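Local coordinates for protein ectonucleotide pyrophosphatase/phosphodiesterase family member 5 (Mus musculus, PDB 5VEO) that probably hydrolyses phosphodiester or pyrophosphate bonds at a zinc-dependent active site on its extracellular part, and is captured here with AMP bound, at residues L141-S146 / Y172-D177; W291-K294 / R298-P301; S356-S361 / W379-L384. The protein carries 1 engineered substitution. All coordinates share one frame; numbering follows the deposited sequence.

Interaction 1. Residues L141-S146 / Y172-D177; sequences LPYNES and YWEEPD. With ZN (zinc ion), chain F; ZN (zinc ion), chain D; AMP (adenosine monophosphate), chain Q; NAG (2-acetamido-2-deoxy-beta-D-glucopyranose), chain I.
The hydroxyl of Y143 is gripped twice. It donates to E174 OE1, with Y143 OH and E174 OE1 2.6 Å apart, and it accepts from the ribose, with AMP O2' and Y143 OH at 2.9 Å. The oxygen E174 OE1 is met on its anti side, 28° out of the carboxylate plane, and lies at the edge of the tyrosine ring. R152 forms a salt bridge to the same oxygen and probably offsets its negative charge. CG of Y143 stands anti to the backbone N (chi1 -176°), which sends the ring across to 172-177. One ring face then lies against the adenine, whose atom C5 sits 3.5 Å above the ring plane of Y143.

E145 runs out as an extended chain and binds one zinc ion through OE2 at 2.1 Å. AMP O3', three waters and D178 complete this extra site at the ribose. The same E145 OE2 packs on E174 CG at 3.3 Å. E174 bends at chi2, and its carboxylate plane is turned 45° from that of E145. The like-charged E145 OE2 and E174 OE2 are 4.6 Å apart, not in contact.

Further along, D177 holds a second zinc ion unevenly, through OD1 at 2.1 Å and OD2 at 2.5 Å. H181, H325 and the phosphate oxygen O2P of AMP are its other ligands. Y172, whose hydroxyl is hydrogen-bonded to D22, lies beside the ribose. N144 carries a glycan and makes an Asx turn to S146 N. D177, just past strand 168-173, forms with H181 and H325 a zinc site characteristic of the alkaline phosphatase superfamily.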
loop_
_atom_site.group_PDB
_atom_site.type_symbol
_atom_site.label_atom_id
_atom_site.label_comp_id
_atom_site.label_asym_id
_atom_site.label_seq_id
_atom_site.Cartn_x
_atom_site.Cartn_y
_atom_site.Cartn_z
ATOM N N LEU A 141 11.575 13.453 4.321
ATOM C CA LEU A 141 12.556 13.422 3.244
ATOM C C LEU A 141 11.876 13.556 1.887
ATOM O O LEU A 141 10.900 12.846 1.616
ATOM C CB LEU A 141 13.356 12.121 3.276
ATOM C CG LEU A 141 13.987 11.709 4.617
ATOM C CD1 LEU A 141 14.753 10.387 4.490
ATOM C CD2 LEU A 141 14.892 12.818 5.169
ATOM N N PRO A 142 12.351 14.418 0.992
ATOM C CA PRO A 142 11.908 14.342 -0.405
ATOM C C PRO A 142 12.124 12.942 -0.958
ATOM O O PRO A 142 13.170 12.335 -0.747
ATOM C CB PRO A 142 12.800 15.374 -1.106
ATOM C CG PRO A 142 13.183 16.310 -0.016
ATOM C CD PRO A 142 13.411 15.417 1.158
ATOM N N TYR A 143 11.118 12.399 -1.643
ATOM C CA TYR A 143 11.235 11.009 -2.067
ATOM C C TYR A 143 12.445 10.825 -2.978
ATOM O O TYR A 143 12.632 11.551 -3.967
ATOM C CB TYR A 143 9.986 10.504 -2.792
ATOM C CG TYR A 143 10.156 9.035 -3.118
ATOM C CD1 TYR A 143 10.517 8.614 -4.384
ATOM C CD2 TYR A 143 10.058 8.078 -2.115
ATOM C CE1 TYR A 143 10.707 7.272 -4.673
ATOM C CE2 TYR A 143 10.253 6.727 -2.388
ATOM C CZ TYR A 143 10.612 6.334 -3.671
ATOM O OH TYR A 143 10.799 4.991 -3.944
ATOM N N ASN A 144 13.247 9.815 -2.657
ATOM C CA ASN A 144 14.419 9.493 -3.460
ATOM C C ASN A 144 14.738 8.026 -3.217
ATOM O O ASN A 144 15.236 7.662 -2.148
ATOM C CB ASN A 144 15.592 10.401 -3.103
ATOM C CG ASN A 144 16.764 10.208 -4.032
ATOM O OD1 ASN A 144 17.020 9.096 -4.490
ATOM N ND2 ASN A 144 17.488 11.288 -4.321
ATOM N N GLU A 145 14.448 7.195 -4.213
ATOM C CA GLU A 145 14.623 5.753 -4.085
ATOM C C GLU A 145 16.078 5.355 -3.870
ATOM O O GLU A 145 16.343 4.249 -3.371
ATOM C CB GLU A 145 14.050 5.087 -5.339
ATOM C CG GLU A 145 14.032 3.598 -5.286
ATOM C CD GLU A 145 13.143 3.012 -6.356
ATOM O OE1 GLU A 145 12.899 3.715 -7.359
ATOM O OE2 GLU A 145 12.660 1.869 -6.187
ATOM N N SER A 146 17.030 6.225 -4.247
ATOM C CA SER A 146 18.454 5.928 -4.114
ATOM C C SER A 146 18.973 6.049 -2.693
ATOM O O SER A 146 20.107 5.634 -2.432
ATOM C CB SER A 146 19.269 6.860 -5.007
ATOM O OG SER A 146 18.893 6.679 -6.358
ATOM N N TYR A 172 9.751 3.620 4.898
ATOM C CA TYR A 172 9.356 2.906 3.694
ATOM C C TYR A 172 10.596 2.385 2.979
ATOM O O TYR A 172 11.623 3.082 2.886
ATOM C CB TYR A 172 8.547 3.838 2.791
ATOM C CG TYR A 172 8.209 3.295 1.430
ATOM C CD1 TYR A 172 7.187 2.371 1.258
ATOM C CD2 TYR A 172 8.922 3.692 0.323
ATOM C CE1 TYR A 172 6.875 1.876 0.006
ATOM C CE2 TYR A 172 8.627 3.204 -0.926
ATOM C CZ TYR A 172 7.611 2.286 -1.081
ATOM O OH TYR A 172 7.343 1.814 -2.333
ATOM N N TRP A 173 10.477 1.168 2.443
ATOM C CA TRP A 173 11.515 0.547 1.623
ATOM C C TRP A 173 10.855 -0.155 0.441
ATOM O O TRP A 173 9.769 -0.726 0.590
ATOM C CB TRP A 173 12.338 -0.437 2.459
ATOM C CG TRP A 173 13.543 -1.026 1.789
ATOM C CD1 TRP A 173 13.788 -2.353 1.553
ATOM C CD2 TRP A 173 14.676 -0.315 1.282
ATOM N NE1 TRP A 173 15.009 -2.505 0.945
ATOM C CE2 TRP A 173 15.572 -1.271 0.762
ATOM C CE3 TRP A 173 15.020 1.038 1.220
ATOM C CZ2 TRP A 173 16.781 -0.917 0.176
ATOM C CZ3 TRP A 173 16.227 1.393 0.654
ATOM C CH2 TRP A 173 17.094 0.419 0.131
ATOM N N GLU A 174 11.518 -0.119 -0.734
ATOM C CA GLU A 174 10.911 -0.546 -1.998
ATOM C C GLU A 174 11.004 -2.048 -2.258
ATOM O O GLU A 174 10.391 -2.537 -3.229
ATOM C CB GLU A 174 11.560 0.202 -3.160
ATOM C CG GLU A 174 11.320 1.708 -3.145
ATOM C CD GLU A 174 12.216 2.502 -2.195
ATOM O OE1 GLU A 174 11.938 3.719 -2.024
ATOM O OE2 GLU A 174 13.212 1.936 -1.669
ATOM N N GLU A 175 11.767 -2.773 -1.446
ATOM C CA GLU A 175 11.828 -4.232 -1.531
ATOM C C GLU A 175 10.970 -4.863 -0.438
ATOM O O GLU A 175 10.867 -4.312 0.678
ATOM C CB GLU A 175 13.269 -4.721 -1.415
ATOM C CG GLU A 175 14.143 -4.383 -2.603
ATOM C CD GLU A 175 13.881 -5.238 -3.850
ATOM O OE1 GLU A 175 12.778 -5.803 -4.012
ATOM O OE2 GLU A 175 14.806 -5.313 -4.689
ATOM N N PRO A 176 10.402 -6.055 -0.727
ATOM C CA PRO A 176 10.677 -6.940 -1.863
ATOM C C PRO A 176 9.795 -6.751 -3.122
ATOM O O PRO A 176 9.839 -7.575 -4.030
ATOM C CB PRO A 176 10.444 -8.321 -1.250
ATOM C CG PRO A 176 9.339 -8.094 -0.295
ATOM C CD PRO A 176 9.617 -6.745 0.310
ATOM N N ASP A 177 9.056 -5.641 -3.188
ATOM C CA ASP A 177 8.223 -5.350 -4.360
ATOM C C ASP A 177 9.039 -5.316 -5.651
ATOM O O ASP A 177 8.661 -5.931 -6.660
ATOM C CB ASP A 177 7.496 -4.023 -4.155
ATOM C CG ASP A 177 6.589 -3.670 -5.310
ATOM O OD1 ASP A 177 5.477 -4.235 -5.390
ATOM O OD2 ASP A 177 6.966 -2.797 -6.135
HETATM ZN ZN ZN F . 11.064 0.940 -7.166
HETATM ZN ZN ZN D . 4.666 -3.208 -7.062
HETATM P P AMP Q . 3.627 -0.472 -6.291
HETATM O O1P AMP Q . 2.179 -0.159 -6.521
HETATM O O2P AMP Q . 4.204 -1.342 -7.414
HETATM O O3P AMP Q . 3.897 -1.100 -4.926
HETATM O "O5'" AMP Q . 4.452 0.900 -6.308
HETATM C "C5'" AMP Q . 5.706 0.964 -5.613
HETATM C "C4'" AMP Q . 6.729 1.833 -6.291
HETATM O "O4'" AMP Q . 6.384 3.194 -6.065
HETATM C "C3'" AMP Q . 8.137 1.671 -5.715
HETATM O "O3'" AMP Q . 8.963 0.969 -6.617
HETATM C "C2'" AMP Q . 8.654 3.101 -5.529
HETATM O "O2'" AMP Q . 9.904 3.361 -6.108
HETATM C "C1'" AMP Q . 7.565 3.951 -6.151
HETATM N N9 AMP Q . 7.357 5.204 -5.461
HETATM C C8 AMP Q . 6.925 5.388 -4.202
HETATM N N7 AMP Q . 6.840 6.715 -3.937
HETATM C C5 AMP Q . 7.224 7.358 -5.071
HETATM C C6 AMP Q . 7.367 8.761 -5.509
HETATM N N6 AMP Q . 7.077 9.761 -4.657
HETATM N N1 AMP Q . 7.787 9.005 -6.763
HETATM C C2 AMP Q . 8.080 8.027 -7.638
HETATM N N3 AMP Q . 7.971 6.725 -7.327
HETATM C C4 AMP Q . 7.566 6.361 -6.067
HETATM C C1 NAG I . 18.611 11.185 -5.211
HETATM C C2 NAG I . 18.762 12.440 -6.060
HETATM C C3 NAG I . 19.829 12.213 -7.102
HETATM C C4 NAG I . 21.148 11.870 -6.429
HETATM C C5 NAG I . 21.032 10.745 -5.392
HETATM C C6 NAG I . 22.264 10.732 -4.508
HETATM C C7 NAG I . 17.050 14.068 -6.745
HETATM C C8 NAG I . 15.739 14.264 -7.451
HETATM N N2 NAG I . 17.508 12.812 -6.696
HETATM O O3 NAG I . 19.998 13.403 -7.864
HETATM O O4 NAG I . 22.083 11.463 -7.420
HETATM O O5 NAG I . 19.877 10.894 -4.535
HETATM O O6 NAG I . 22.042 10.198 -3.210
HETATM O O7 NAG I . 17.665 15.006 -6.245
HETATM O O HOH W 1 10.568 1.687 -9.348
HETATM O O HOH W 2 12.418 2.057 -8.914
HETATM O O HOH W 3 13.308 0.410 -7.744
#

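Interaction 2. Residues W291-K294 / R298-P301; sequences WHYK and RVQP
Y293 and V299 make an apolar contact, and this carries most of the interaction. Both segments lie in the connection from strand 279-283 to strand 302-306, so the contact joins two parts of one loop. Methyl CG2 of V299 lies over one face of the Y293 ring, 4.0 Å above its plane and shifted toward the rim. It approaches Y293 CD1 and CE1 about equally; CG2 of V299 is 4.1 Å from CD1. The exact placing of this methyl is doubtful, because it crowds the Y293 carbonyl in the model. The two backbones are closest at K294, with 6.0 Å between K294 CA and V299 CA.

No hydrogen bond joins the two segments. The polar ends of Y293, K294 and R298 are held by other residues. Y293 OH is hydrogen-bonded to the carbonyl of V77. K294 NZ bonds to the carbonyls of E285 and I287 and makes a salt bridge to E289. R298 turns its guanidinium group away, to a salt bridge with D83.

The contact between the segments is therefore nonpolar and nondirectional. It packs a buried methyl on a ring, while bonds to neighbouring loops and strands fix the polar ends of the side chains.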
loop_
_atom_site.group_PDB
_atom_site.type_symbol
_atom_site.label_atom_id
_atom_site.label_comp_id
_atom_site.label_asym_id
_atom_site.label_seq_id
_atom_site.Cartn_x
_atom_site.Cartn_y
_atom_site.Cartn_z
ATOM N N TRP A 291 -15.536 -4.172 -2.785
ATOM C CA TRP A 291 -14.277 -3.476 -3.043
ATOM C C TRP A 291 -14.296 -2.017 -2.604
ATOM O O TRP A 291 -13.224 -1.408 -2.514
ATOM C CB TRP A 291 -13.929 -3.542 -4.529
ATOM C CG TRP A 291 -13.427 -4.861 -4.990
ATOM C CD1 TRP A 291 -12.829 -5.835 -4.227
ATOM C CD2 TRP A 291 -13.439 -5.364 -6.332
ATOM N NE1 TRP A 291 -12.479 -6.901 -5.010
ATOM C CE2 TRP A 291 -12.834 -6.639 -6.307
ATOM C CE3 TRP A 291 -13.890 -4.857 -7.549
ATOM C CZ2 TRP A 291 -12.698 -7.427 -7.454
ATOM C CZ3 TRP A 291 -13.760 -5.634 -8.682
ATOM C CH2 TRP A 291 -13.151 -6.898 -8.631
ATOM N N HIS A 292 -15.471 -1.448 -2.334
ATOM C CA HIS A 292 -15.576 -0.065 -1.851
ATOM C C HIS A 292 -14.749 0.851 -2.734
ATOM O O HIS A 292 -13.869 1.603 -2.292
ATOM C CB HIS A 292 -15.161 0.022 -0.394
ATOM C CG HIS A 292 -15.911 -0.939 0.466
ATOM N ND1 HIS A 292 -17.280 -0.880 0.610
ATOM C CD2 HIS A 292 -15.503 -2.027 1.157
ATOM C CE1 HIS A 292 -17.681 -1.873 1.380
ATOM N NE2 HIS A 292 -16.622 -2.582 1.731
ATOM N N TYR A 293 -15.011 0.737 -4.024
ATOM C CA TYR A 293 -14.158 1.362 -5.004
ATOM C C TYR A 293 -14.897 2.362 -5.880
ATOM O O TYR A 293 -14.298 3.370 -6.243
ATOM C CB TYR A 293 -13.464 0.264 -5.841
ATOM C CG TYR A 293 -12.274 0.745 -6.605
ATOM C CD1 TYR A 293 -12.291 0.808 -7.988
ATOM C CD2 TYR A 293 -11.133 1.162 -5.940
ATOM C CE1 TYR A 293 -11.195 1.255 -8.688
ATOM C CE2 TYR A 293 -10.024 1.611 -6.629
ATOM C CZ TYR A 293 -10.074 1.686 -8.009
ATOM O OH TYR A 293 -8.995 2.120 -8.734
ATOM N N LYS A 294 -16.201 2.231 -6.041
ATOM C CA LYS A 294 -16.935 2.853 -7.142
ATOM C C LYS A 294 -17.432 4.270 -6.877
ATOM O O LYS A 294 -17.685 4.995 -7.843
ATOM C CB LYS A 294 -18.116 1.946 -7.519
ATOM C CG LYS A 294 -19.347 2.104 -6.683
ATOM C CD LYS A 294 -20.514 1.328 -7.306
ATOM C CE LYS A 294 -20.589 -0.002 -6.684
ATOM N NZ LYS A 294 -21.676 -0.848 -7.247
ATOM N N ARG A 298 -12.963 9.560 -9.696
ATOM C CA ARG A 298 -11.719 9.039 -10.261
ATOM C C ARG A 298 -11.802 7.567 -10.638
ATOM O O ARG A 298 -10.830 7.017 -11.173
ATOM C CB ARG A 298 -10.570 9.253 -9.277
ATOM C CG ARG A 298 -10.299 10.713 -9.051
ATOM C CD ARG A 298 -9.526 10.952 -7.793
ATOM N NE ARG A 298 -9.428 12.389 -7.568
ATOM C CZ ARG A 298 -8.920 12.950 -6.481
ATOM N NH1 ARG A 298 -8.444 12.204 -5.494
ATOM N NH2 ARG A 298 -8.910 14.272 -6.390
ATOM N N VAL A 299 -12.931 6.918 -10.390
ATOM C CA VAL A 299 -13.171 5.587 -10.929
ATOM C C VAL A 299 -13.736 5.752 -12.334
ATOM O O VAL A 299 -14.758 6.429 -12.541
ATOM C CB VAL A 299 -14.108 4.782 -10.024
ATOM C CG1 VAL A 299 -14.374 3.399 -10.600
ATOM C CG2 VAL A 299 -13.517 4.692 -8.626
ATOM N N GLN A 300 -13.043 5.172 -13.310
ATOM C CA GLN A 300 -13.377 5.405 -14.706
ATOM C C GLN A 300 -14.665 4.683 -15.101
ATOM O O GLN A 300 -15.134 3.795 -14.386
ATOM C CB GLN A 300 -12.220 4.964 -15.597
ATOM C CG GLN A 300 -10.948 5.792 -15.397
ATOM C CD GLN A 300 -11.198 7.268 -15.608
ATOM O OE1 GLN A 300 -11.901 7.661 -16.544
ATOM N NE2 GLN A 300 -10.647 8.096 -14.722
ATOM N N PRO A 301 -15.258 5.055 -16.244
ATOM C CA PRO A 301 -16.572 4.487 -16.601
ATOM C C PRO A 301 -16.568 2.987 -16.800
ATOM O O PRO A 301 -17.613 2.345 -16.619
ATOM C CB PRO A 301 -16.926 5.210 -17.908
ATOM C CG PRO A 301 -16.190 6.487 -17.850
ATOM C CD PRO A 301 -14.888 6.172 -17.132
#

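Interaction 3. Residues S356-S361 / W379-L384; sequences STDLYS and WNVQDL. With NAG (2-acetamido-2-deoxy-beta-D-glucopyranose), chain G; EDO (1,2-ethanediol), chain K.
The CA atoms of D358 and V381 lie 7.0 Å apart, where the lead-in to helix 359-366 meets the short helix 378-381, beside edge strand 349-355 of the mixed sheet. Residues 356-358 have helical backbone angles, with L359 N bonded to S356 O at 3.2 Å. A weakly bonded helix at about 379-381 runs on into 382-384, and L384 N bonds to V381 O.

D358 is the central side chain. Its CB packs on methyl CG1 of V381 at 3.7 Å. Its carboxylate ties down backbone on both sides: OD1 accepts from S377 N just ahead of the second segment, and OD2 accepts from N355 N just ahead of the first. Its CG lies anti to the carbonyl carbon (chi1 -61°), an orientation that points the group at N380. The two side chains cross at about a right angle, their carboxylate and amide planes 57° apart. D358 OD1 and N380 OD1 are both acceptors, and at 3.5 Å they do not bond.

V381 also packs on M354 of the edge strand. An N-acetylglucosamine, probably linked to N355, lies beside D358 and N380. Its acetamide oxygen O7 lies 3.4 Å from N380 CG and 3.5 Å from D358 OD2.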
loop_
_atom_site.group_PDB
_atom_site.type_symbol
_atom_site.label_atom_id
_atom_site.label_comp_id
_atom_site.label_asym_id
_atom_site.label_seq_id
_atom_site.Cartn_x
_atom_site.Cartn_y
_atom_site.Cartn_z
ATOM N N SER A 356 -6.859 -3.966 6.947
ATOM C CA SER A 356 -5.845 -2.923 7.010
ATOM C C SER A 356 -6.450 -1.560 7.316
ATOM O O SER A 356 -5.725 -0.675 7.770
ATOM C CB SER A 356 -5.048 -2.859 5.713
ATOM O OG SER A 356 -5.831 -2.341 4.675
ATOM N N THR A 357 -7.753 -1.381 7.073
ATOM C CA THR A 357 -8.465 -0.181 7.499
ATOM C C THR A 357 -8.491 -0.022 9.012
ATOM O O THR A 357 -8.807 1.073 9.493
ATOM C CB THR A 357 -9.914 -0.225 7.001
ATOM O OG1 THR A 357 -10.454 -1.512 7.302
ATOM C CG2 THR A 357 -10.002 0.048 5.519
ATOM N N ASP A 358 -8.206 -1.080 9.770
ATOM C CA ASP A 358 -8.190 -0.996 11.225
ATOM C C ASP A 358 -6.919 -0.343 11.774
ATOM O O ASP A 358 -6.913 0.091 12.938
ATOM C CB ASP A 358 -8.326 -2.389 11.847
ATOM C CG ASP A 358 -9.613 -3.093 11.474
ATOM O OD1 ASP A 358 -10.651 -2.422 11.296
ATOM O OD2 ASP A 358 -9.578 -4.353 11.379
ATOM N N LEU A 359 -5.838 -0.276 10.990
ATOM C CA LEU A 359 -4.578 0.199 11.549
ATOM C C LEU A 359 -4.703 1.646 12.026
ATOM O O LEU A 359 -4.189 2.007 13.091
ATOM C CB LEU A 359 -3.445 0.072 10.533
ATOM C CG LEU A 359 -2.102 0.594 11.067
ATOM C CD1 LEU A 359 -1.691 -0.119 12.340
ATOM C CD2 LEU A 359 -0.997 0.482 10.011
ATOM N N TYR A 360 -5.387 2.480 11.252
ATOM C CA TYR A 360 -5.576 3.878 11.625
ATOM C C TYR A 360 -6.208 4.004 13.008
ATOM O O TYR A 360 -5.759 4.811 13.833
ATOM C CB TYR A 360 -6.437 4.552 10.567
ATOM C CG TYR A 360 -6.815 6.000 10.836
ATOM C CD1 TYR A 360 -5.913 7.030 10.612
ATOM C CD2 TYR A 360 -8.096 6.332 11.250
ATOM C CE1 TYR A 360 -6.267 8.355 10.831
ATOM C CE2 TYR A 360 -8.463 7.647 11.458
ATOM C CZ TYR A 360 -7.546 8.649 11.262
ATOM O OH TYR A 360 -7.937 9.943 11.476
ATOM N N SER A 361 -7.240 3.202 13.288
ATOM C CA SER A 361 -7.900 3.267 14.592
ATOM C C SER A 361 -6.944 2.863 15.698
ATOM O O SER A 361 -6.953 3.448 16.792
ATOM C CB SER A 361 -9.121 2.340 14.606
ATOM O OG SER A 361 -10.071 2.687 13.617
ATOM N N TRP A 379 -12.206 -1.939 17.875
ATOM C CA TRP A 379 -12.625 -3.127 18.604
ATOM C C TRP A 379 -12.159 -4.394 17.897
ATOM O O TRP A 379 -11.935 -5.417 18.549
ATOM C CB TRP A 379 -14.144 -3.091 18.816
ATOM C CG TRP A 379 -14.554 -1.818 19.498
ATOM C CD1 TRP A 379 -15.413 -0.870 19.027
ATOM C CD2 TRP A 379 -14.070 -1.326 20.759
ATOM N NE1 TRP A 379 -15.506 0.174 19.921
ATOM C CE2 TRP A 379 -14.691 -0.083 20.991
ATOM C CE3 TRP A 379 -13.175 -1.821 21.714
ATOM C CZ2 TRP A 379 -14.455 0.668 22.142
ATOM C CZ3 TRP A 379 -12.942 -1.074 22.858
ATOM C CH2 TRP A 379 -13.576 0.158 23.059
ATOM N N ASN A 380 -11.936 -4.327 16.577
ATOM C CA ASN A 380 -11.426 -5.484 15.842
ATOM C C ASN A 380 -9.983 -5.826 16.206
ATOM O O ASN A 380 -9.576 -6.982 16.039
ATOM C CB ASN A 380 -11.499 -5.244 14.331
ATOM C CG ASN A 380 -12.921 -5.031 13.820
ATOM O OD1 ASN A 380 -13.122 -4.311 12.842
ATOM N ND2 ASN A 380 -13.903 -5.656 14.461
ATOM N N VAL A 381 -9.185 -4.854 16.664
ATOM C CA VAL A 381 -7.762 -5.080 16.883
ATOM C C VAL A 381 -7.345 -4.867 18.335
ATOM O O VAL A 381 -6.162 -4.984 18.655
ATOM C CB VAL A 381 -6.911 -4.212 15.933
ATOM C CG1 VAL A 381 -7.085 -4.703 14.516
ATOM C CG2 VAL A 381 -7.286 -2.754 16.023
ATOM N N GLN A 382 -8.295 -4.613 19.237
ATOM C CA GLN A 382 -7.934 -4.379 20.634
ATOM C C GLN A 382 -7.214 -5.576 21.250
ATOM O O GLN A 382 -6.405 -5.395 22.166
ATOM C CB GLN A 382 -9.178 -4.018 21.451
ATOM C CG GLN A 382 -10.227 -5.095 21.516
ATOM C CD GLN A 382 -11.405 -4.703 22.391
ATOM O OE1 GLN A 382 -11.278 -3.861 23.280
ATOM N NE2 GLN A 382 -12.561 -5.305 22.135
ATOM N N ASP A 383 -7.451 -6.795 20.748
ATOM C CA ASP A 383 -6.792 -7.957 21.342
ATOM C C ASP A 383 -5.304 -8.049 21.023
ATOM O O ASP A 383 -4.627 -8.913 21.589
ATOM C CB ASP A 383 -7.479 -9.268 20.931
ATOM C CG ASP A 383 -7.658 -9.421 19.427
ATOM O OD1 ASP A 383 -7.633 -8.428 18.679
ATOM O OD2 ASP A 383 -7.875 -10.569 18.986
ATOM N N LEU A 384 -4.764 -7.177 20.156
ATOM C CA LEU A 384 -3.319 -7.123 19.981
ATOM C C LEU A 384 -2.608 -6.453 21.154
ATOM O O LEU A 384 -1.391 -6.613 21.297
ATOM C CB LEU A 384 -2.976 -6.366 18.697
ATOM C CG LEU A 384 -3.461 -6.999 17.407
ATOM C CD1 LEU A 384 -3.246 -6.022 16.234
ATOM C CD2 LEU A 384 -2.733 -8.321 17.164
HETATM C C1 NAG G . -13.290 -6.556 8.341
HETATM C C2 NAG G . -13.648 -7.385 9.603
HETATM C C3 NAG G . -15.023 -8.037 9.462
HETATM C C4 NAG G . -16.071 -7.014 9.054
HETATM C C5 NAG G . -15.628 -6.311 7.782
HETATM C C6 NAG G . -16.619 -5.275 7.319
HETATM C C7 NAG G . -11.732 -8.255 10.851
HETATM C C8 NAG G . -10.776 -9.395 11.006
HETATM N N2 NAG G . -12.646 -8.395 9.886
HETATM O O3 NAG G . -15.391 -8.615 10.710
HETATM O O4 NAG G . -17.321 -7.649 8.816
HETATM O O5 NAG G . -14.388 -5.634 8.026
HETATM O O6 NAG G . -16.539 -4.098 8.111
HETATM O O7 NAG G . -11.647 -7.219 11.538
HETATM C C1 EDO K . -10.247 -3.980 3.869
HETATM O O1 EDO K . -9.336 -3.314 4.783
HETATM C C2 EDO K . -11.622 -4.317 4.477
HETATM O O2 EDO K . -12.467 -4.992 3.500
#

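Overall arrangement
The three interactions follow one another along the chain; none nests in or crosses another. First, interaction 1 closes a loop holding helix 149-160 and most of strand 168-173, at the active-site end of the mixed eight-stranded sheet. Interaction 2 closes a very short loop, with three residues between its segments. It lies in the connection from strand 279-283 to strand 302-306 of the four-stranded antiparallel sheet. Interaction 3 closes a 17-residue loop holding most of helix 359-366 and ties the region where that helix begins to helix 378-381, next to edge strand 349-355. The centres lie about 28 Å (1 and 2), 26 Å (1 and 3) and 25 Å (2 and 3) apart.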